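Local coordinates for pectate lyase (Bacillus subtilis, PDB 5AMV), which cleaves polygalacturonate by calcium-dependent elimination, producing oligosaccharides with unsaturated non-reducing ends, at residues Q6-N11 and T19-G24; P81-D86 and D164-W169. All coordinates share one frame; numbering follows the deposited sequence.

How the contacts relate
Contacts 1 and 2 lie on opposite sides of the chain's centre. Their own centres are 42 Å apart, and their nearest atoms are about 28 Å apart, so they do not touch. Along the chain they follow in series. Contact 1 joins two parts of the N-terminal loop that precedes strand 32-35. Contact 2 joins the lead-in to helix 85-92 with the loop before strand 168-170. The parallel beta-helix of this family connects the two regions. Both contacts lie away from the calcium site formed by D184, D223 and D227, and from the glycan pocket that includes R279. Contact 1 is held by a backbone bond, a water, L8 and threonine side chains, contact 2 by an aromatic pair and waters.

Contact 1: Q6-N11 and T19-G24; sequences QTLGSN and TGTTGG
L8 and T21 make the direct hydrogen bond of this contact. L8 N donates to T21 O over 3.0 Å, with an N-H...O angle of 160°. The donor lies nearly on the line of the carbonyl bond. The return link runs through a water. This water donates to L8 O at 3.0 Å and accepts from T21 N at 2.9 Å. It sits where a hydrogen-bonded antiparallel pair would have its second backbone bond. The two chains do run in opposite directions here, with T7 beside T22.

Van der Waals contacts lie around this bond. L8 CB comes to 3.4 Å of T21 O, the same oxygen that takes the bond. The apolar touch is L8 CD2 on T21 CB, at 3.8 Å, and CD2 also passes beside OG1 of the same threonine. L8 CG is anti to the backbone N (chi1 179°), and its branch CD2 extends to the T21 side chain. T21 OG1 has its polar partner elsewhere, at G15 O. One step along, the T7 methyl CG2 rests on T22 CA at 3.6 Å. T7 CG2 also meets T22 CB at 3.8 Å.

Further partners fix the 19-24 side. N151 OD1 accepts from both T22 N and G23 N. The side chains of L8 and T21 also touch W195 on strand 194-197. The contact thus folds the N-terminal loop back on itself and lays it against the parallel beta-helix of a family 1 polysaccharide lyase.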
ATOM      1  N   GLN A   6       3.117 -10.100 -20.372  1.00 12.12           N
ATOM      2  CA  GLN A   6       3.243 -11.134 -19.352  1.00 12.35           C
ATOM      3  C   GLN A   6       2.053 -11.159 -18.400  1.00 11.94           C
ATOM      4  O   GLN A   6       1.395 -10.140 -18.165  1.00 10.68           O
ATOM      5  CB  GLN A   6       4.557 -10.975 -18.598  1.00 12.31           C
ATOM      6  CG  GLN A   6       5.747 -11.510 -19.381  1.00 14.35           C
ATOM      7  CD  GLN A   6       7.057 -11.103 -18.778  1.00 16.63           C
ATOM      8  OE1 GLN A   6       7.144 -10.806 -17.587  1.00 14.76           O
ATOM      9  NE2 GLN A   6       8.092 -11.063 -19.601  1.00 18.25           N
ATOM     10  N   THR A   7       1.746 -12.346 -17.894  1.00 10.90           N
ATOM     11  CA  THR A   7       0.589 -12.533 -17.030  1.00 11.34           C
ATOM     12  C   THR A   7       1.019 -13.260 -15.770  1.00 11.40           C
ATOM     13  O   THR A   7       2.121 -13.822 -15.716  1.00 12.26           O
ATOM     14  CB  THR A   7      -0.517 -13.332 -17.715  1.00 12.18           C
ATOM     15  OG1 THR A   7      -0.007 -14.610 -18.093  1.00 12.39           O
ATOM     16  CG2 THR A   7      -1.080 -12.589 -18.978  1.00 11.16           C
ATOM     17  N   LEU A   8       0.142 -13.246 -14.765  1.00 11.79           N
ATOM     18  CA  LEU A   8       0.438 -13.907 -13.487  1.00 11.71           C
ATOM     19  C   LEU A   8       0.397 -15.420 -13.694  1.00 12.16           C
ATOM     20  O   LEU A   8      -0.560 -15.951 -14.267  1.00 12.23           O
ATOM     21  CB  LEU A   8      -0.616 -13.491 -12.449  1.00 11.46           C
ATOM     22  CG  LEU A   8      -0.512 -14.087 -11.049  1.00 10.58           C
ATOM     23  CD1 LEU A   8       0.834 -13.626 -10.406  1.00  9.35           C
ATOM     24  CD2 LEU A   8      -1.686 -13.652 -10.228  1.00 10.31           C
ATOM     25  N   GLY A   9       1.409 -16.112 -13.183  1.00 13.01           N
ATOM     26  CA  GLY A   9       1.486 -17.578 -13.375  1.00 12.78           C
ATOM     27  C   GLY A   9       0.312 -18.237 -12.671  1.00 12.84           C
ATOM     28  O   GLY A   9      -0.193 -17.724 -11.671  1.00 12.68           O
ATOM     29  N   SER A  10      -0.103 -19.397 -13.179  1.00 12.83           N
ATOM     30  CA  SER A  10      -1.332 -20.062 -12.723  0.50 12.72           C
ATOM     31  C   SER A  10      -1.302 -20.598 -11.285  1.00 13.16           C
ATOM     32  O   SER A  10      -2.369 -20.929 -10.713  1.00 14.14           O
ATOM     33  CB  SER A  10      -1.678 -21.211 -13.689  0.50 12.97           C
ATOM     34  OG  SER A  10      -0.634 -22.166 -13.671  0.50  9.94           O
ATOM     35  N   ASN A  11      -0.114 -20.688 -10.682  1.00 12.93           N
ATOM     36  CA  ASN A  11       0.035 -21.108  -9.285  0.50 14.03           C
ATOM     37  C   ASN A  11       0.512 -19.954  -8.400  1.00 13.28           C
ATOM     38  O   ASN A  11       0.815 -20.156  -7.205  1.00 13.20           O
ATOM     39  CB  ASN A  11       1.040 -22.268  -9.179  0.50 14.35           C
ATOM     40  CG  ASN A  11       2.478 -21.837  -9.442  0.50 17.41           C
ATOM     41  OD1 ASN A  11       2.729 -20.811 -10.063  0.50 20.36           O
ATOM     42  ND2 ASN A  11       3.434 -22.643  -8.982  0.50 21.19           N
ATOM     43  N   THR A  19     -10.431 -17.044 -12.718  1.00 13.61           N
ATOM     44  CA  THR A  19     -10.086 -16.510 -14.046  1.00 13.86           C
ATOM     45  C   THR A  19      -8.671 -15.945 -14.063  1.00 14.27           C
ATOM     46  O   THR A  19      -8.162 -15.583 -15.129  1.00 14.69           O
ATOM     47  CB  THR A  19     -11.096 -15.420 -14.495  1.00 13.26           C
ATOM     48  OG1 THR A  19     -11.276 -14.458 -13.451  1.00 14.87           O
ATOM     49  CG2 THR A  19     -12.464 -16.041 -14.777  1.00 16.28           C
ATOM     50  N   GLY A  20      -8.050 -15.860 -12.880  1.00 14.69           N
ATOM     51  CA  GLY A  20      -6.655 -15.429 -12.743  1.00 12.82           C
ATOM     52  C   GLY A  20      -6.382 -13.992 -13.172  1.00 12.94           C
ATOM     53  O   GLY A  20      -7.314 -13.188 -13.359  1.00 12.18           O
ATOM     54  N   THR A  21      -5.098 -13.648 -13.308  1.00 10.12           N
ATOM     55  CA  THR A  21      -4.748 -12.258 -13.594  1.00 10.91           C
ATOM     56  C   THR A  21      -3.943 -12.129 -14.883  1.00 10.65           C
ATOM     57  O   THR A  21      -2.755 -12.446 -14.938  1.00  9.93           O
ATOM     58  CB  THR A  21      -4.029 -11.608 -12.392  1.00 10.28           C
ATOM     59  OG1 THR A  21      -4.911 -11.701 -11.257  1.00  9.67           O
ATOM     60  CG2 THR A  21      -3.758 -10.159 -12.690  1.00  9.69           C
ATOM     61  N   THR A  22      -4.630 -11.675 -15.938  1.00 10.98           N
ATOM     62  CA  THR A  22      -3.992 -11.544 -17.231  1.00 12.04           C
ATOM     63  C   THR A  22      -3.895 -10.077 -17.667  1.00 11.15           C
ATOM     64  O   THR A  22      -3.292  -9.783 -18.731  1.00 11.66           O
ATOM     65  CB  THR A  22      -4.816 -12.337 -18.306  1.00 11.49           C
ATOM     66  OG1 THR A  22      -6.182 -11.905 -18.259  1.00 12.54           O
ATOM     67  CG2 THR A  22      -4.735 -13.907 -18.041  1.00 13.32           C
ATOM     68  N   GLY A  23      -4.505  -9.167 -16.882  1.00 10.04           N
ATOM     69  CA  GLY A  23      -4.450  -7.725 -17.167  1.00  9.06           C
ATOM     70  C   GLY A  23      -4.819  -7.431 -18.616  1.00 10.81           C
ATOM     71  O   GLY A  23      -5.819  -7.976 -19.128  1.00 12.20           O
ATOM     72  N   GLY A  24      -4.001  -6.616 -19.287  1.00 10.47           N
ATOM     73  CA  GLY A  24      -4.259  -6.213 -20.682  1.00 11.30           C
ATOM     74  C   GLY A  24      -3.490  -7.001 -21.735  1.00 12.43           C
ATOM     75  O   GLY A  24      -3.303  -6.524 -22.870  1.00 12.98           O
TER
HETATM   76  O   HOH W   1      -3.342 -15.933 -13.164  1.00 14.79           O

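Contact 2: P81-D86 and D164-W169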
ATOM      1  N   PRO A  81     -10.088  29.061  -1.132  1.00  7.50           N
ATOM      2  CA  PRO A  81      -9.876  30.442  -0.658  1.00  8.90           C
ATOM      3  C   PRO A  81     -10.153  30.680   0.828  1.00 10.37           C
ATOM      4  O   PRO A  81      -9.564  31.605   1.440  1.00 12.08           O
ATOM      5  CB  PRO A  81     -10.881  31.257  -1.504  1.00  8.79           C
ATOM      6  CG  PRO A  81     -10.945  30.482  -2.772  1.00  9.93           C
ATOM      7  CD  PRO A  81     -10.828  29.007  -2.409  1.00  8.02           C
ATOM      8  N   GLU A  82     -11.085  29.903   1.398  1.00  9.86           N
ATOM      9  CA  GLU A  82     -11.452  30.103   2.795  1.00  9.99           C
ATOM     10  C   GLU A  82     -10.644  29.277   3.795  1.00  9.89           C
ATOM     11  O   GLU A  82     -10.765  29.471   4.992  1.00 12.38           O
ATOM     12  CB  GLU A  82     -12.921  29.783   3.002  1.00 11.04           C
ATOM     13  CG  GLU A  82     -13.872  30.820   2.355  1.00 14.18           C
ATOM     14  CD  GLU A  82     -15.315  30.349   2.415  1.00 15.76           C
ATOM     15  OE1 GLU A  82     -15.911  30.224   3.534  1.00 19.45           O
ATOM     16  OE2 GLU A  82     -15.852  30.054   1.341  1.00 17.35           O
ATOM     17  N   TYR A  83      -9.853  28.335   3.309  1.00  9.58           N
ATOM     18  CA  TYR A  83      -9.117  27.482   4.239  1.00  8.98           C
ATOM     19  C   TYR A  83      -7.828  28.146   4.704  1.00  9.25           C
ATOM     20  O   TYR A  83      -7.123  28.765   3.903  1.00  9.93           O
ATOM     21  CB  TYR A  83      -8.785  26.167   3.557  1.00  8.60           C
ATOM     22  CG  TYR A  83      -7.859  25.278   4.377  1.00  7.71           C
ATOM     23  CD1 TYR A  83      -8.349  24.514   5.452  1.00  7.59           C
ATOM     24  CD2 TYR A  83      -6.519  25.194   4.049  1.00  7.64           C
ATOM     25  CE1 TYR A  83      -7.475  23.685   6.177  1.00 10.03           C
ATOM     26  CE2 TYR A  83      -5.647  24.361   4.731  1.00  7.84           C
ATOM     27  CZ  TYR A  83      -6.131  23.613   5.790  1.00  7.34           C
ATOM     28  OH  TYR A  83      -5.255  22.775   6.468  1.00  7.60           O
ATOM     29  N   ASP A  84      -7.554  28.033   6.013  1.00  9.53           N
ATOM     30  CA  ASP A  84      -6.299  28.494   6.578  0.50 10.03           C
ATOM     31  C   ASP A  84      -5.963  27.577   7.731  1.00 10.31           C
ATOM     32  O   ASP A  84      -6.786  27.351   8.646  1.00  9.78           O
ATOM     33  CB  ASP A  84      -6.425  29.925   7.066  0.50 10.52           C
ATOM     34  CG  ASP A  84      -5.140  30.444   7.696  0.50 11.98           C
ATOM     35  OD1 ASP A  84      -4.231  30.824   6.931  0.50 13.38           O
ATOM     36  OD2 ASP A  84      -5.073  30.486   8.947  0.50 13.80           O
ATOM     37  N   LEU A  85      -4.777  26.977   7.649  1.00 10.54           N
ATOM     38  CA  LEU A  85      -4.366  25.979   8.666  1.00 10.15           C
ATOM     39  C   LEU A  85      -4.455  26.563  10.090  1.00 10.42           C
ATOM     40  O   LEU A  85      -4.978  25.916  10.993  1.00  9.80           O
ATOM     41  CB  LEU A  85      -2.976  25.396   8.385  1.00 11.09           C
ATOM     42  CG  LEU A  85      -2.432  24.382   9.394  1.00 11.05           C
ATOM     43  CD1 LEU A  85      -3.394  23.155   9.601  1.00  9.89           C
ATOM     44  CD2 LEU A  85      -0.990  23.935   9.041  1.00 13.85           C
ATOM     45  N   ASP A  86      -3.956  27.780  10.301  1.00 10.94           N
ATOM     46  CA  ASP A  86      -4.045  28.377  11.631  1.00 12.75           C
ATOM     47  C   ASP A  86      -5.492  28.508  12.101  1.00 11.64           C
ATOM     48  O   ASP A  86      -5.784  28.154  13.241  1.00 12.91           O
ATOM     49  CB  ASP A  86      -3.256  29.703  11.702  1.00 14.70           C
ATOM     50  CG  ASP A  86      -1.735  29.467  11.798  1.00 21.35           C
ATOM     51  OD1 ASP A  86      -1.314  28.607  12.612  1.00 28.90           O
ATOM     52  OD2 ASP A  86      -0.953  30.099  11.050  1.00 28.07           O
ATOM     53  N   ASP A 164      -0.503  14.355   0.822  1.00  5.35           N
ATOM     54  CA  ASP A 164      -1.771  15.103   0.953  1.00  6.05           C
ATOM     55  C   ASP A 164      -1.454  16.420   1.645  1.00  6.91           C
ATOM     56  O   ASP A 164      -0.978  16.437   2.801  1.00  6.17           O
ATOM     57  CB  ASP A 164      -2.727  14.231   1.814  1.00  5.15           C
ATOM     58  CG  ASP A 164      -4.114  14.790   1.973  1.00  6.74           C
ATOM     59  OD1 ASP A 164      -4.369  15.988   1.772  1.00  7.47           O
ATOM     60  OD2 ASP A 164      -4.995  13.953   2.330  1.00  7.10           O
ATOM     61  N   TYR A 165      -1.750  17.540   0.972  1.00  7.44           N
ATOM     62  CA  TYR A 165      -1.516  18.846   1.574  1.00  7.17           C
ATOM     63  C   TYR A 165      -2.518  19.192   2.693  1.00  6.87           C
ATOM     64  O   TYR A 165      -2.304  20.150   3.416  1.00  7.94           O
ATOM     65  CB  TYR A 165      -1.578  19.962   0.538  1.00  7.16           C
ATOM     66  CG  TYR A 165      -0.370  20.010  -0.362  1.00  4.82           C
ATOM     67  CD1 TYR A 165       0.885  20.386   0.157  1.00  6.89           C
ATOM     68  CD2 TYR A 165      -0.485  19.667  -1.712  1.00  4.75           C
ATOM     69  CE1 TYR A 165       2.007  20.422  -0.677  1.00  6.83           C
ATOM     70  CE2 TYR A 165       0.626  19.692  -2.542  1.00  5.67           C
ATOM     71  CZ  TYR A 165       1.850  20.055  -1.994  1.00  6.13           C
ATOM     72  OH  TYR A 165       2.940  20.060  -2.837  1.00  7.54           O
ATOM     73  N   PHE A 166      -3.599  18.425   2.838  1.00  6.34           N
ATOM     74  CA  PHE A 166      -4.718  18.866   3.733  1.00  6.68           C
ATOM     75  C   PHE A 166      -5.209  17.710   4.611  1.00  7.71           C
ATOM     76  O   PHE A 166      -6.383  17.368   4.582  1.00  7.31           O
ATOM     77  CB  PHE A 166      -5.890  19.434   2.898  1.00  6.89           C
ATOM     78  CG  PHE A 166      -5.430  20.456   1.889  1.00  4.70           C
ATOM     79  CD1 PHE A 166      -5.063  21.772   2.318  1.00  4.72           C
ATOM     80  CD2 PHE A 166      -5.334  20.112   0.558  1.00  7.91           C
ATOM     81  CE1 PHE A 166      -4.576  22.705   1.363  1.00  4.63           C
ATOM     82  CE2 PHE A 166      -4.867  21.057  -0.403  1.00  7.13           C
ATOM     83  CZ  PHE A 166      -4.461  22.344   0.021  1.00  5.48           C
ATOM     84  N   PRO A 167      -4.310  17.145   5.438  1.00  8.43           N
ATOM     85  CA  PRO A 167      -4.745  16.071   6.328  1.00  9.50           C
ATOM     86  C   PRO A 167      -5.909  16.501   7.222  1.00  9.81           C
ATOM     87  O   PRO A 167      -5.950  17.643   7.691  1.00  9.56           O
ATOM     88  CB  PRO A 167      -3.503  15.818   7.214  1.00  9.42           C
ATOM     89  CG  PRO A 167      -2.364  16.488   6.601  1.00 11.30           C
ATOM     90  CD  PRO A 167      -2.888  17.484   5.592  1.00  8.41           C
ATOM     91  N   GLN A 168      -6.828  15.559   7.446  1.00 10.12           N
ATOM     92  CA  GLN A 168      -7.991  15.782   8.284  1.00 10.18           C
ATOM     93  C   GLN A 168      -7.677  15.468   9.750  1.00 10.86           C
ATOM     94  O   GLN A 168      -7.085  14.435  10.033  1.00 10.57           O
ATOM     95  CB  GLN A 168      -9.124  14.901   7.821  1.00 11.48           C
ATOM     96  CG  GLN A 168     -10.438  15.136   8.547  1.00 11.72           C
ATOM     97  CD  GLN A 168     -11.466  14.073   8.153  1.00 12.78           C
ATOM     98  OE1 GLN A 168     -11.178  12.883   8.201  1.00 19.86           O
ATOM     99  NE2 GLN A 168     -12.638  14.504   7.723  1.00 13.88           N
ATOM    100  N   TRP A 169      -8.080  16.338  10.673  1.00  9.65           N
ATOM    101  CA  TRP A 169      -7.997  16.006  12.093  1.00  8.97           C
ATOM    102  C   TRP A 169      -9.146  15.068  12.478  1.00 10.96           C
ATOM    103  O   TRP A 169     -10.334  15.374  12.216  1.00  9.37           O
ATOM    104  CB  TRP A 169      -8.043  17.304  12.927  1.00  9.95           C
ATOM    105  CG  TRP A 169      -8.110  17.057  14.422  1.00  9.31           C
ATOM    106  CD1 TRP A 169      -9.086  17.518  15.256  1.00 10.76           C
ATOM    107  CD2 TRP A 169      -7.171  16.337  15.238  1.00  8.89           C
ATOM    108  NE1 TRP A 169      -8.817  17.129  16.561  1.00 10.24           N
ATOM    109  CE2 TRP A 169      -7.657  16.399  16.582  1.00 11.05           C
ATOM    110  CE3 TRP A 169      -5.961  15.667  14.988  1.00 10.96           C
ATOM    111  CZ2 TRP A 169      -6.968  15.838  17.663  1.00 11.82           C
ATOM    112  CZ3 TRP A 169      -5.263  15.092  16.075  1.00 12.56           C
ATOM    113  CH2 TRP A 169      -5.783  15.168  17.398  1.00 13.51           C
TER
HETATM  114  O   HOH W   2      -4.837  20.063   7.066  1.00  8.78           O
HETATM  115  O   HOH W   3      -2.811  22.341   5.198  1.00 11.07           O
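Y83 and F166 form an offset edge-to-face aromatic pair where the lead-in to helix 85-92 meets the loop before strand 168-170. The edge of F166 is turned toward the face of Y83. The ring centroids are 5.5 Å apart and the planes stand at 87°. The closest atoms are Y83 CE2 and F166 CD1, at 3.6 Å. F166 CE1 follows at 3.9 Å from Y83 CE2, so one side of the phenylalanine ring does the touching. Y83 CG is anti to its own N (chi1 172°), which carries the ring out toward the other segment.

The hydroxyl of Y83 continues the contact through two waters. One lies 2.8 Å from Y83 OH and donates to P167 O at 2.7 Å. The other also lies 2.8 Å from Y83 OH, in the plane of the ring, and donates to Y165 O at 2.9 Å. The carbonyls on both sides of F166 are thereby tied to one phenol. A phenylalanine in place of Y83 would probably leave both waters without their shared partner and the carbonyls of Y165 and P167 less firmly linked to this segment.

In the fold, the pair joins a turn at the start of a helix to a loop of the parallel beta-helix protein, away from the calcium and glycan sites. An Asx turn shapes the F166 side. D164 OD1 accepts from F166 N at 2.8 Å, and the donor sits 37° out of the carboxylate plane. D164 OD2 is held in turn by Q182 N and Q114 NE2. On the other side, D84 stands at the N-cap position of helix 85-92. Helix 105-121 packs on Y83 through Q106, A109 and R110, while L75 and Y78 of helix 75-78 touch F166.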